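Local atomic coordinates of putative prephenate dehydratase (Streptococcus mutans, PDB entry 4LUB), a protein that probably catalyses the decarboxylating dehydration of prephenate to phenylpyruvate, the step that commits prephenate to L-phenylalanine biosynthesis. Residues 243-246 with 247-250; 212-215 with 216-220; 187-190 with 191-194; 31-34 with 35-38. One frame throughout, in Å; residues are numbered along the deposited sequence.

Contact 1 of 4, residues 243-246 with 247-250; sequences FENH and NEKL
Asn-245 and Glu-248 meet across the tight connection between strand 237-244 and helix 248-261 of the ACT domain: the strand ends at Glu-244, although Asn-245 still bonds to Gln-192 of the neighbouring strand, and the backbone turns through His-246 and enters the helix behind an N-cap residue, Asn-247. Two waters bridge the turn: one donates to Glu-244 O and accepts from Asn-247 N, and another joins His-246 O to Glu-248 N, so the carbonyls and amides of the bend are linked through solvent. Among the side chains, the amide of Asn-245 is turned toward the first turn of the helix, its CG anti to the backbone N (chi1 -165°). From there Asn-245 ND2 gives a hydrogen bond to Glu-248 OE2 of 3.1 Å. The amide and carboxylate planes stand 85° apart, and the donor reaches OE2 from above the carboxylate plane. Glu-248 lays its CG alongside the same amide, 3.4 Å from Asn-245 ND2, and a further water donates to both Asn-245 OD1 and Glu-248 OE2, giving the pair a second, indirect link. Lys-270 forms a long, weak ion pair with Glu-248 OE2. His-246 points the other way, toward strand 189-199, where its NE2 makes a weak hydrogen bond to Asp-191. The cap itself is closed by Leu-250 N, which donates to Asn-247 OD1 over 3.3 Å, almost straight at 165° but from well above the carbonyl plane.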
loop_
_atom_site.group_PDB
_atom_site.type_symbol
_atom_site.label_atom_id
_atom_site.label_comp_id
_atom_site.label_asym_id
_atom_site.label_seq_id
_atom_site.Cartn_x
_atom_site.Cartn_y
_atom_site.Cartn_z
ATOM N N PHE B 243 10.667 -5.328 -8.923
ATOM C CA PHE B 243 10.909 -6.564 -9.651
ATOM C C PHE B 243 12.366 -6.926 -9.505
ATOM O O PHE B 243 13.222 -6.052 -9.362
ATOM C CB PHE B 243 10.595 -6.410 -11.145
ATOM C CG PHE B 243 9.133 -6.363 -11.468
ATOM C CD1 PHE B 243 8.364 -7.509 -11.417
ATOM C CD2 PHE B 243 8.530 -5.180 -11.851
ATOM C CE1 PHE B 243 7.020 -7.475 -11.717
ATOM C CE2 PHE B 243 7.185 -5.151 -12.156
ATOM C CZ PHE B 243 6.429 -6.296 -12.088
ATOM N N GLU B 244 12.654 -8.217 -9.554
ATOM C CA GLU B 244 14.031 -8.660 -9.623
ATOM C C GLU B 244 14.653 -8.115 -10.900
ATOM O O GLU B 244 14.013 -8.088 -11.955
ATOM C CB GLU B 244 14.128 -10.181 -9.533
ATOM C CG GLU B 244 14.333 -10.636 -8.091
ATOM C CD GLU B 244 14.183 -12.123 -7.888
ATOM O OE1 GLU B 244 14.293 -12.883 -8.876
ATOM O OE2 GLU B 244 13.953 -12.528 -6.727
ATOM N N ASN B 245 15.882 -7.625 -10.787
ATOM C CA ASN B 245 16.567 -7.026 -11.924
ATOM C C ASN B 245 17.850 -7.781 -12.253
ATOM O O ASN B 245 18.873 -7.180 -12.566
ATOM C CB ASN B 245 16.883 -5.556 -11.631
ATOM C CG ASN B 245 17.256 -4.776 -12.877
ATOM O OD1 ASN B 245 16.689 -4.992 -13.949
ATOM N ND2 ASN B 245 18.249 -3.903 -12.754
ATOM N N HIS B 246 17.784 -9.103 -12.182
ATOM C CA HIS B 246 18.926 -9.956 -12.501
ATOM C C HIS B 246 19.172 -10.006 -14.006
ATOM O O HIS B 246 20.307 -10.120 -14.457
ATOM C CB HIS B 246 18.712 -11.358 -11.928
ATOM C CG HIS B 246 18.748 -11.397 -10.435
ATOM N ND1 HIS B 246 19.896 -11.130 -9.716
ATOM C CD2 HIS B 246 17.781 -11.647 -9.523
ATOM C CE1 HIS B 246 19.634 -11.225 -8.426
ATOM N NE2 HIS B 246 18.358 -11.535 -8.281
ATOM N N ASN B 247 18.094 -9.920 -14.778
ATOM C CA ASN B 247 18.206 -9.928 -16.228
ATOM C C ASN B 247 17.746 -8.582 -16.764
ATOM O O ASN B 247 16.577 -8.394 -17.101
ATOM C CB ASN B 247 17.361 -11.075 -16.809
ATOM C CG ASN B 247 17.650 -11.342 -18.277
ATOM O OD1 ASN B 247 18.155 -10.480 -18.997
ATOM N ND2 ASN B 247 17.302 -12.536 -18.731
ATOM N N GLU B 248 18.692 -7.653 -16.863
ATOM C CA GLU B 248 18.376 -6.270 -17.173
ATOM C C GLU B 248 17.886 -6.076 -18.606
ATOM O O GLU B 248 17.107 -5.172 -18.877
ATOM C CB GLU B 248 19.605 -5.386 -16.919
ATOM C CG GLU B 248 19.903 -5.145 -15.449
ATOM C CD GLU B 248 20.644 -3.841 -15.221
ATOM O OE1 GLU B 248 21.896 -3.870 -15.240
ATOM O OE2 GLU B 248 19.973 -2.798 -15.026
ATOM N N LYS B 249 18.281 -6.963 -19.509
ATOM C CA LYS B 249 17.906 -6.788 -20.903
ATOM C C LYS B 249 16.477 -7.285 -21.129
ATOM O O LYS B 249 15.727 -6.696 -21.905
ATOM C CB LYS B 249 18.880 -7.545 -21.812
ATOM C CG LYS B 249 18.597 -7.443 -23.301
ATOM C CD LYS B 249 19.401 -6.309 -23.916
ATOM C CE LYS B 249 19.642 -6.549 -25.397
ATOM N NZ LYS B 249 20.503 -7.740 -25.615
ATOM N N LEU B 250 16.094 -8.347 -20.428
ATOM C CA LEU B 250 14.703 -8.799 -20.413
ATOM C C LEU B 250 13.750 -7.794 -19.760
ATOM O O LEU B 250 12.641 -7.570 -20.249
ATOM C CB LEU B 250 14.611 -10.158 -19.731
ATOM C CG LEU B 250 13.323 -10.949 -20.014
ATOM C CD1 LEU B 250 12.987 -11.055 -21.521
ATOM C CD2 LEU B 250 13.419 -12.330 -19.372
HETATM O O HOH W 1 15.152 -9.831 -13.872
HETATM O O HOH W 2 16.911 -3.163 -15.956
HETATM O O HOH W 3 21.659 -8.471 -16.804
#

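Contact 2 of 4, residues 212-215 with 216-220; sequences LSTF and AWRGI
Ala-216, in the last turn of the helix, donates its N to Leu-212 O at 2.8 Å, while its CB rests against the same carbonyl oxygen. Trp-217 carries on the helical pattern with an almost perfectly straight bond from N to Ser-213 O (178°). Its chi1 of 80° sets the indole between its own backbone N and carbonyl carbon, which brings one ring face over Thr-214 O, with Trp-217 CD1 3.6 Å from that oxygen. Arg-218 follows with a weak bond from its N to Phe-215 O and an extended chain that covers an indole face: its CG sits over the centre of the Trp-217 ring, and the indole CZ2 in turn lies over the guanidinium. Arg-218 NH1 donates to Thr-214 O at 2.8 Å, the oxygen lying near the guanidinium plane, and passes 3.4 Å from Thr-214 CG2. Glu-257 of helix 248-261 accepts from Trp-217 NE1 and forms a salt bridge with Arg-218 NH1, drawing the two side chains to one carboxylate. Gly-219, with positive phi (69°), ends the helix in a Schellman motif and closes a type I beta turn from Ala-216, its N donating to Ala-216 O at 2.8 Å. The second bond of the motif runs from Ile-220 N to Phe-215 O, 2.9 Å. Beyond the reversal, Ile-220 returns its side chain to the helix, and its CG2 approaches the edge of the Phe-215 ring, 3.9 Å from Phe-215 CD2.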
loop_
_atom_site.group_PDB
_atom_site.type_symbol
_atom_site.label_atom_id
_atom_site.label_comp_id
_atom_site.label_asym_id
_atom_site.label_seq_id
_atom_site.Cartn_x
_atom_site.Cartn_y
_atom_site.Cartn_z
ATOM N N LEU B 212 1.240 -6.225 -14.778
ATOM C CA LEU B 212 1.902 -7.367 -14.151
ATOM C C LEU B 212 2.159 -8.553 -15.087
ATOM O O LEU B 212 3.186 -9.215 -14.966
ATOM C CB LEU B 212 1.111 -7.840 -12.929
ATOM C CG LEU B 212 1.374 -7.098 -11.603
ATOM C CD1 LEU B 212 1.688 -5.623 -11.787
ATOM C CD2 LEU B 212 0.239 -7.306 -10.620
ATOM N N SER B 213 1.227 -8.842 -15.991
ATOM C CA SER B 213 1.415 -9.940 -16.952
ATOM C C SER B 213 2.645 -9.736 -17.826
ATOM O O SER B 213 3.326 -10.693 -18.198
ATOM C CB SER B 213 0.177 -10.105 -17.838
ATOM O OG SER B 213 -0.944 -10.500 -17.063
ATOM N N THR B 214 2.914 -8.476 -18.144
ATOM C CA THR B 214 4.061 -8.079 -18.947
ATOM C C THR B 214 5.369 -8.630 -18.368
ATOM O O THR B 214 6.228 -9.133 -19.093
ATOM C CB THR B 214 4.150 -6.545 -19.043
ATOM O OG1 THR B 214 3.009 -6.037 -19.751
ATOM C CG2 THR B 214 5.399 -6.139 -19.761
ATOM N N PHE B 215 5.517 -8.508 -17.056
ATOM C CA PHE B 215 6.670 -9.049 -16.354
ATOM C C PHE B 215 6.521 -10.535 -16.072
ATOM O O PHE B 215 7.493 -11.294 -16.139
ATOM C CB PHE B 215 6.899 -8.288 -15.048
ATOM C CG PHE B 215 7.372 -6.877 -15.249
ATOM C CD1 PHE B 215 6.466 -5.845 -15.431
ATOM C CD2 PHE B 215 8.727 -6.585 -15.256
ATOM C CE1 PHE B 215 6.906 -4.544 -15.620
ATOM C CE2 PHE B 215 9.173 -5.284 -15.444
ATOM C CZ PHE B 215 8.257 -4.269 -15.624
ATOM N N ALA B 216 5.301 -10.932 -15.718
ATOM C CA ALA B 216 5.005 -12.318 -15.386
ATOM C C ALA B 216 5.321 -13.306 -16.503
ATOM O O ALA B 216 5.997 -14.308 -16.264
ATOM C CB ALA B 216 3.537 -12.454 -14.979
ATOM N N TRP B 217 4.843 -13.040 -17.717
ATOM C CA TRP B 217 5.079 -13.996 -18.802
ATOM C C TRP B 217 6.568 -14.143 -19.091
ATOM O O TRP B 217 7.000 -15.212 -19.509
ATOM C CB TRP B 217 4.263 -13.641 -20.077
ATOM C CG TRP B 217 4.765 -12.543 -21.028
ATOM C CD1 TRP B 217 4.259 -11.277 -21.149
ATOM C CD2 TRP B 217 5.831 -12.638 -21.994
ATOM N NE1 TRP B 217 4.950 -10.575 -22.121
ATOM C CE2 TRP B 217 5.920 -11.384 -22.646
ATOM C CE3 TRP B 217 6.727 -13.648 -22.355
ATOM C CZ2 TRP B 217 6.857 -11.127 -23.646
ATOM C CZ3 TRP B 217 7.663 -13.383 -23.353
ATOM C CH2 TRP B 217 7.719 -12.135 -23.981
ATOM N N ARG B 218 7.363 -13.115 -18.792
ATOM C CA ARG B 218 8.807 -13.208 -18.996
ATOM C C ARG B 218 9.505 -13.855 -17.802
ATOM O O ARG B 218 10.723 -14.012 -17.802
ATOM C CB ARG B 218 9.426 -11.820 -19.240
ATOM C CG ARG B 218 8.818 -11.023 -20.387
ATOM C CD ARG B 218 9.568 -9.709 -20.601
ATOM N NE ARG B 218 9.390 -9.193 -21.957
ATOM C CZ ARG B 218 8.328 -8.513 -22.375
ATOM N NH1 ARG B 218 7.328 -8.228 -21.545
ATOM N NH2 ARG B 218 8.271 -8.104 -23.627
ATOM N N GLY B 219 8.732 -14.241 -16.791
ATOM C CA GLY B 219 9.305 -14.788 -15.576
ATOM C C GLY B 219 10.095 -13.819 -14.705
ATOM O O GLY B 219 10.943 -14.244 -13.920
ATOM N N ILE B 220 9.844 -12.523 -14.850
ATOM C CA ILE B 220 10.442 -11.530 -13.951
ATOM C C ILE B 220 9.556 -11.392 -12.714
ATOM O O ILE B 220 8.427 -10.911 -12.808
ATOM C CB ILE B 220 10.622 -10.165 -14.640
ATOM C CG1 ILE B 220 11.568 -10.301 -15.848
ATOM C CG2 ILE B 220 11.159 -9.116 -13.655
ATOM C CD1 ILE B 220 11.394 -9.199 -16.890
#

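Contact 3 of 4, residues 187-190 with 191-194; sequences LKEE and DQKI
A classic beta bulge interrupts the start of strand 189-199: Glu-190 and Asp-191 both face Val-273 on the neighbouring strand 264-274. Across this irregularity Glu-189 and Gln-192 join their side chains. Glu-189 extends with CG anti to its amide nitrogen, whereas Gln-192 bends at chi2 (-94°) and swings its amide back along the strand. NE2 of Gln-192 then donates to Glu-189 OE2 over a short 2.6 Å, at an angle of 145°. The donor comes from above the carboxylate plane, and the two flat groups are turned 76° against each other. Within the bulge, Asp-191 folds onto the next peptide, its OD1 accepting from Gln-192 N at 2.9 Å; the same oxygen has a second, weak partner on the loop after strand 237-244. Glu-190 stretches its carboxylate away to a salt bridge with Arg-275. Glu-190 OE2 stays 5.9 Å from Asp-191 OD2, so the charged ends are not in contact. Three carboxylates in succession would otherwise concentrate negative charge here; with an amide, a guanidinium and a backbone N-H each serving a different one, that charge is probably spread and partly offset on this part of the surface.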
loop_
_atom_site.group_PDB
_atom_site.type_symbol
_atom_site.label_atom_id
_atom_site.label_comp_id
_atom_site.label_asym_id
_atom_site.label_seq_id
_atom_site.Cartn_x
_atom_site.Cartn_y
_atom_site.Cartn_z
ATOM N N LEU B 187 29.349 -4.386 0.757
ATOM C CA LEU B 187 28.642 -5.086 1.815
ATOM C C LEU B 187 28.120 -6.351 1.163
ATOM O O LEU B 187 28.275 -6.528 -0.048
ATOM C CB LEU B 187 27.528 -4.229 2.429
ATOM C CG LEU B 187 27.902 -3.088 3.401
ATOM C CD1 LEU B 187 29.046 -2.195 2.935
ATOM C CD2 LEU B 187 26.674 -2.251 3.773
ATOM N N LYS B 188 27.539 -7.252 1.943
ATOM C CA LYS B 188 27.096 -8.504 1.355
ATOM C C LYS B 188 25.908 -8.222 0.440
ATOM O O LYS B 188 24.829 -7.856 0.905
ATOM C CB LYS B 188 26.728 -9.510 2.446
ATOM C CG LYS B 188 26.533 -10.933 1.966
ATOM C CD LYS B 188 26.284 -11.857 3.146
ATOM C CE LYS B 188 24.932 -12.539 3.036
ATOM N NZ LYS B 188 25.030 -13.823 2.288
ATOM N N GLU B 189 26.123 -8.410 -0.863
ATOM C CA GLU B 189 25.054 -8.334 -1.854
ATOM C C GLU B 189 24.088 -9.491 -1.727
ATOM O O GLU B 189 24.491 -10.649 -1.653
ATOM C CB GLU B 189 25.608 -8.304 -3.282
ATOM C CG GLU B 189 24.548 -7.895 -4.294
ATOM C CD GLU B 189 25.084 -7.700 -5.697
ATOM O OE1 GLU B 189 26.014 -6.890 -5.872
ATOM O OE2 GLU B 189 24.571 -8.363 -6.626
ATOM N N GLU B 190 22.804 -9.165 -1.704
ATOM C CA GLU B 190 21.777 -10.163 -1.488
ATOM C C GLU B 190 20.786 -10.231 -2.662
ATOM O O GLU B 190 20.104 -11.240 -2.850
ATOM C CB GLU B 190 21.089 -9.866 -0.152
ATOM C CG GLU B 190 19.599 -10.054 -0.082
ATOM C CD GLU B 190 19.064 -9.724 1.297
ATOM O OE1 GLU B 190 19.858 -9.772 2.265
ATOM O OE2 GLU B 190 17.858 -9.419 1.410
ATOM N N ASP B 191 20.735 -9.175 -3.476
ATOM C CA ASP B 191 19.723 -9.088 -4.535
ATOM C C ASP B 191 19.940 -7.927 -5.505
ATOM O O ASP B 191 20.701 -6.991 -5.235
ATOM C CB ASP B 191 18.320 -8.987 -3.926
ATOM C CG ASP B 191 17.275 -9.730 -4.743
ATOM O OD1 ASP B 191 17.594 -10.175 -5.864
ATOM O OD2 ASP B 191 16.135 -9.884 -4.257
ATOM N N GLN B 192 19.316 -8.047 -6.677
ATOM C CA GLN B 192 19.214 -6.953 -7.638
ATOM C C GLN B 192 17.759 -6.634 -7.961
ATOM O O GLN B 192 16.982 -7.530 -8.307
ATOM C CB GLN B 192 19.980 -7.292 -8.916
ATOM C CG GLN B 192 21.432 -7.648 -8.656
ATOM C CD GLN B 192 22.359 -6.457 -8.790
ATOM O OE1 GLN B 192 21.950 -5.385 -9.237
ATOM N NE2 GLN B 192 23.612 -6.631 -8.379
ATOM N N LYS B 193 17.391 -5.359 -7.863
ATOM C CA LYS B 193 15.996 -4.992 -8.059
ATOM C C LYS B 193 15.826 -3.741 -8.902
ATOM O O LYS B 193 16.759 -2.973 -9.082
ATOM C CB LYS B 193 15.301 -4.785 -6.702
ATOM C CG LYS B 193 14.910 -6.085 -6.002
ATOM C CD LYS B 193 14.293 -5.824 -4.633
ATOM C CE LYS B 193 13.928 -7.126 -3.929
ATOM N NZ LYS B 193 13.295 -6.906 -2.592
ATOM N N ILE B 194 14.610 -3.544 -9.397
ATOM C CA ILE B 194 14.230 -2.308 -10.055
ATOM C C ILE B 194 12.887 -1.924 -9.460
ATOM O O ILE B 194 12.016 -2.773 -9.275
ATOM C CB ILE B 194 14.141 -2.448 -11.608
ATOM C CG1 ILE B 194 13.571 -1.178 -12.229
ATOM C CG2 ILE B 194 13.284 -3.651 -12.020
ATOM C CD1 ILE B 194 13.796 -1.078 -13.733
#

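Contact 4 of 4, residues 31-34 with 35-38; sequences FENI and TEVI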
loop_
_atom_site.group_PDB
_atom_site.type_symbol
_atom_site.label_atom_id
_atom_site.label_comp_id
_atom_site.label_asym_id
_atom_site.label_seq_id
_atom_site.Cartn_x
_atom_site.Cartn_y
_atom_site.Cartn_z
ATOM N N PHE B 31 19.561 15.888 8.205
ATOM C CA PHE B 31 18.440 16.776 7.936
ATOM C C PHE B 31 17.228 16.241 8.694
ATOM O O PHE B 31 17.182 15.049 9.032
ATOM C CB PHE B 31 18.182 16.878 6.434
ATOM C CG PHE B 31 19.266 17.609 5.688
ATOM C CD1 PHE B 31 20.408 16.945 5.274
ATOM C CD2 PHE B 31 19.149 18.960 5.412
ATOM C CE1 PHE B 31 21.415 17.614 4.599
ATOM C CE2 PHE B 31 20.147 19.634 4.732
ATOM C CZ PHE B 31 21.283 18.960 4.325
ATOM N N GLU B 32 16.242 17.105 8.925
ATOM C CA GLU B 32 15.229 16.879 9.958
ATOM C C GLU B 32 14.133 15.904 9.553
ATOM O O GLU B 32 13.514 15.264 10.404
ATOM C CB GLU B 32 14.560 18.203 10.344
ATOM C CG GLU B 32 14.583 19.257 9.236
ATOM C CD GLU B 32 13.669 20.434 9.497
ATOM O OE1 GLU B 32 13.210 20.617 10.644
ATOM O OE2 GLU B 32 13.383 21.184 8.535
ATOM N N ASN B 33 13.900 15.778 8.255
ATOM C CA ASN B 33 12.862 14.886 7.765
ATOM C C ASN B 33 13.195 14.444 6.352
ATOM O O ASN B 33 14.048 15.045 5.694
ATOM C CB ASN B 33 11.470 15.550 7.824
ATOM C CG ASN B 33 11.355 16.804 6.950
ATOM O OD1 ASN B 33 11.720 16.809 5.773
ATOM N ND2 ASN B 33 10.831 17.873 7.535
ATOM N N ILE B 34 12.517 13.394 5.898
ATOM C CA ILE B 34 12.818 12.752 4.622
ATOM C C ILE B 34 12.763 13.749 3.468
ATOM O O ILE B 34 13.658 13.784 2.634
ATOM C CB ILE B 34 11.853 11.567 4.372
ATOM C CG1 ILE B 34 12.179 10.426 5.352
ATOM C CG2 ILE B 34 11.923 11.094 2.923
ATOM C CD1 ILE B 34 11.015 9.509 5.665
ATOM N N THR B 35 11.736 14.589 3.454
ATOM C CA THR B 35 11.588 15.593 2.403
ATOM C C THR B 35 12.807 16.515 2.295
ATOM O O THR B 35 13.305 16.769 1.198
ATOM C CB THR B 35 10.344 16.449 2.647
ATOM O OG1 THR B 35 9.190 15.608 2.616
ATOM C CG2 THR B 35 10.215 17.546 1.595
ATOM N N GLU B 36 13.295 16.988 3.439
ATOM C CA GLU B 36 14.448 17.880 3.474
ATOM C C GLU B 36 15.755 17.165 3.127
ATOM O O GLU B 36 16.644 17.762 2.517
ATOM C CB GLU B 36 14.560 18.555 4.849
ATOM C CG GLU B 36 13.483 19.607 5.110
ATOM C CD GLU B 36 13.345 20.617 3.973
ATOM O OE1 GLU B 36 14.383 21.076 3.444
ATOM O OE2 GLU B 36 12.195 20.934 3.594
ATOM N N VAL B 37 15.886 15.903 3.538
ATOM C CA VAL B 37 16.985 15.060 3.070
ATOM C C VAL B 37 17.078 15.008 1.546
ATOM O O VAL B 37 18.142 15.250 0.971
ATOM C CB VAL B 37 16.864 13.609 3.606
ATOM C CG1 VAL B 37 18.016 12.765 3.096
ATOM C CG2 VAL B 37 16.790 13.580 5.135
ATOM N N ILE B 38 15.965 14.673 0.902
ATOM C CA ILE B 38 15.908 14.628 -0.557
ATOM C C ILE B 38 16.083 16.004 -1.210
ATOM O O ILE B 38 16.818 16.138 -2.188
ATOM C CB ILE B 38 14.590 13.982 -1.053
ATOM C CG1 ILE B 38 14.486 12.543 -0.532
ATOM C CG2 ILE B 38 14.560 13.956 -2.572
ATOM C CD1 ILE B 38 13.077 11.932 -0.605
#
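Asn-33 OD1 accepts a hydrogen bond from Glu-36 N at 2.8 Å, the donor arriving nearly in line with the side-chain C=O. A chi1 of 62° places the amide between the residue's own N and carbonyl carbon, bringing OD1 over the first turn. Asn-33 O in turn receives Val-37 N at 3.0 Å, and Ile-34 O receives Ile-38 N, so the regular helical bonding begins directly behind the side-chain cap. Asn-33 is thus the N-cap of helix 34-42, at the junction of a beta-alpha unit in which parallel strand 27-31 runs into the helix. Of the apolar contacts, Phe-31 with Val-37 joins the strand end to the helix: Phe-31 sets its CB 3.8 Å from Val-37 CG2, while its ring passes Glu-36 O obliquely. Ile-34 and Ile-38, one turn apart along the helix, run side by side, pointing the same way, with Ile-34 CG2 3.8 Å from Ile-38 CD1; both also pack on helix 62-70. Among the charged groups, Glu-32 and Glu-36 lie alongside each other, OE2 of Glu-32 touching Glu-36 CG at 3.8 Å. Glu-32 OE2 and Glu-36 OE2 remain 5.1 Å apart, and the carboxylate of Glu-36 is paired with Lys-39.

In the fold
From the N terminus, contact 4 comes first, closing the turn from strand 27-31 into helix 34-42 in the prephenate dehydratase region. Contact 3 follows at the start of strand 189-199, contact 2 closes the loop leaving helix 208-216, and contact 1 the turn from strand 237-244 into helix 248-261. All four are in series; none nests or crosses. Contacts 1 and 3 meet on neighbouring antiparallel strands, with Asn-245 N 2.7 Å from Gln-192 O. Contacts 1 and 2 join through stacked Phe-243 and Phe-215, tying sheet to helix in the ACT domain. Contact 4 stands apart, its centre about 31 Å from that of contact 1.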